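Local coordinates for protein lipase aflb (Neosartorya fumigata, PDB 6IDY) that is a fungal lipase that probably hydrolyses the ester bonds of lipids, and carries a bound calcium ion, at residues Asp254-Ile259 against Val308-Ile313. Sequence-based numbering, arbitrary orientation.
With CA (calcium ion), chain D.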
loop_
_atom_site.group_PDB
_atom_site.type_symbol
_atom_site.label_atom_id
_atom_site.label_comp_id
_atom_site.label_asym_id
_atom_site.label_seq_id
_atom_site.Cartn_x
_atom_site.Cartn_y
_atom_site.Cartn_z
ATOM N N ASP A 254 16.934 5.113 5.907
ATOM C CA ASP A 254 17.786 5.569 4.802
ATOM C C ASP A 254 17.011 5.796 3.512
ATOM O O ASP A 254 17.428 6.606 2.691
ATOM C CB ASP A 254 18.950 4.596 4.561
ATOM C CG ASP A 254 19.952 4.517 5.698
ATOM O OD1 ASP A 254 20.029 5.480 6.495
ATOM O OD2 ASP A 254 20.674 3.500 5.782
ATOM N N ASP A 255 15.915 5.059 3.312
ATOM C CA ASP A 255 15.095 5.171 2.109
ATOM C C ASP A 255 13.645 4.921 2.411
ATOM O O ASP A 255 13.306 3.977 3.126
ATOM C CB ASP A 255 15.555 4.171 1.027
ATOM C CG ASP A 255 16.832 4.560 0.303
ATOM O OD1 ASP A 255 16.785 5.493 -0.524
ATOM O OD2 ASP A 255 17.875 3.920 0.554
ATOM N N PHE A 256 12.785 5.759 1.840
ATOM C CA PHE A 256 11.342 5.621 1.922
ATOM C C PHE A 256 10.875 5.512 0.471
ATOM O O PHE A 256 10.933 6.489 -0.268
ATOM C CB PHE A 256 10.711 6.813 2.696
ATOM C CG PHE A 256 9.196 6.985 2.721
ATOM C CD1 PHE A 256 8.347 5.932 2.386
ATOM C CD2 PHE A 256 8.625 8.197 3.096
ATOM C CE1 PHE A 256 6.957 6.100 2.399
ATOM C CE2 PHE A 256 7.236 8.362 3.113
ATOM C CZ PHE A 256 6.413 7.315 2.759
ATOM N N ILE A 257 10.516 4.291 0.036
ATOM C CA ILE A 257 10.031 4.027 -1.325
ATOM C C ILE A 257 8.509 3.981 -1.243
ATOM O O ILE A 257 7.946 3.119 -0.578
ATOM C CB ILE A 257 10.674 2.750 -1.949
ATOM C CG1 ILE A 257 12.219 2.871 -1.977
ATOM C CG2 ILE A 257 10.106 2.478 -3.367
ATOM C CD1 ILE A 257 12.980 1.539 -1.776
ATOM N N ALA A 258 7.850 4.953 -1.862
ATOM C CA ALA A 258 6.402 5.076 -1.784
ATOM C C ALA A 258 5.705 4.774 -3.104
ATOM O O ALA A 258 5.811 5.537 -4.066
ATOM C CB ALA A 258 6.031 6.454 -1.262
ATOM N N ILE A 259 5.004 3.627 -3.142
ATOM C CA ILE A 259 4.249 3.156 -4.311
ATOM C C ILE A 259 2.831 3.713 -4.220
ATOM O O ILE A 259 2.157 3.510 -3.204
ATOM C CB ILE A 259 4.263 1.601 -4.405
ATOM C CG1 ILE A 259 5.699 1.001 -4.201
ATOM C CG2 ILE A 259 3.599 1.103 -5.689
ATOM C CD1 ILE A 259 6.837 1.435 -5.235
ATOM N N VAL A 308 13.221 11.941 4.978
ATOM C CA VAL A 308 14.350 11.037 4.694
ATOM C C VAL A 308 14.395 10.890 3.150
ATOM O O VAL A 308 13.397 11.255 2.516
ATOM C CB VAL A 308 14.147 9.645 5.400
ATOM C CG1 VAL A 308 14.009 9.780 6.913
ATOM C CG2 VAL A 308 12.956 8.871 4.822
ATOM N N PRO A 309 15.474 10.349 2.518
ATOM C CA PRO A 309 15.446 10.175 1.049
ATOM C C PRO A 309 14.188 9.425 0.602
ATOM O O PRO A 309 13.980 8.278 1.004
ATOM C CB PRO A 309 16.726 9.384 0.765
ATOM C CG PRO A 309 17.659 9.793 1.878
ATOM C CD PRO A 309 16.757 9.870 3.085
ATOM N N THR A 310 13.304 10.111 -0.156
ATOM C CA THR A 310 12.034 9.514 -0.588
ATOM C C THR A 310 11.951 9.363 -2.108
ATOM O O THR A 310 12.237 10.303 -2.853
ATOM C CB THR A 310 10.833 10.276 0.008
ATOM O OG1 THR A 310 11.001 10.369 1.427
ATOM C CG2 THR A 310 9.491 9.602 -0.295
ATOM N N THR A 311 11.533 8.165 -2.547
ATOM C CA THR A 311 11.335 7.795 -3.945
ATOM C C THR A 311 9.828 7.523 -4.130
ATOM O O THR A 311 9.334 6.489 -3.676
ATOM C CB THR A 311 12.195 6.554 -4.275
ATOM O OG1 THR A 311 13.545 6.800 -3.880
ATOM C CG2 THR A 311 12.133 6.162 -5.751
ATOM N N THR A 312 9.097 8.466 -4.753
ATOM C CA THR A 312 7.651 8.300 -4.985
ATOM C C THR A 312 7.453 7.770 -6.392
ATOM O O THR A 312 8.163 8.197 -7.298
ATOM C CB THR A 312 6.841 9.592 -4.695
ATOM O OG1 THR A 312 7.002 10.529 -5.763
ATOM C CG2 THR A 312 7.189 10.235 -3.344
ATOM N N ILE A 313 6.551 6.783 -6.564
ATOM C CA ILE A 313 6.301 6.151 -7.864
ATOM C C ILE A 313 4.800 6.050 -8.049
ATOM O O ILE A 313 4.108 5.466 -7.213
ATOM C CB ILE A 313 7.045 4.788 -8.049
ATOM C CG1 ILE A 313 8.523 4.859 -7.543
ATOM C CG2 ILE A 313 6.986 4.356 -9.520
ATOM C CD1 ILE A 313 9.149 3.571 -7.122
HETATM CA CA CA D . 19.185 5.325 -0.979
HETATM O O HOH W 1 19.517 6.679 0.977
HETATM O O HOH W 2 14.396 6.504 -1.256
HETATM O O HOH W 3 20.703 3.913 0.132
#
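At one end of two parallel strands, Asp255 clasps a calcium ion with both carboxylate oxygens, OD1 and OD2 each 2.5 Å from the metal. Two waters and the carbonyl oxygens of Ala377, His380 and Gly382 complete the site; one of these waters also donates to Asp254 O. A separate water ties the metal ligand to the neighbouring strand: it donates to Asp255 OD1 and to Pro309 O, and accepts from the hydroxyl of Thr311, 2.8 Å from OG1. Thr311 OG1 is in turn hydrogen-bonded to Gly384 N, which helps to fix the hydroxyl; through the water, this second shell probably helps to orient the carboxylate. The Pro309 ring lies against the backbone of Asp254, its CG 3.3 Å from Asp254 O.

Beyond the site the backbones pair in parallel register, Phe256 beside Thr310 and Ala258 beside Thr312. Phe256 N donates to Pro309 O (2.9 Å), which thus holds both a strand bond and the water; Thr311 N returns a bond to Phe256 O, and Ala258 repeats the pattern with Thr311 O and Ile313 N. On the side of the sheet that carries Phe256 and Thr310, Phe256 CB meets Val308 CG2 at 3.7 Å. With Phe256 CG anti to the backbone N (chi1 171°), Thr310 runs alongside the ring, CG2 3.8 Å from Phe256 CD2. Thr310 OG1, beside its own backbone N (chi1 -53°), turns back to Val308 O, bonding above the carbonyl plane. On the other side, the CD1 tip of Ile313 touches Ile257 CG2 and Ile259 CD1.

These strands are adjacent in the central, mostly parallel sheet, consistent with an alpha/beta-hydrolase fold. Strand 227-232 flanks 253-259 and strand 341-345 lies beyond 310-314; helix 235-245 covers Phe256 and Val308, whereas helix 368-379 packs over Ile257 and Ile313.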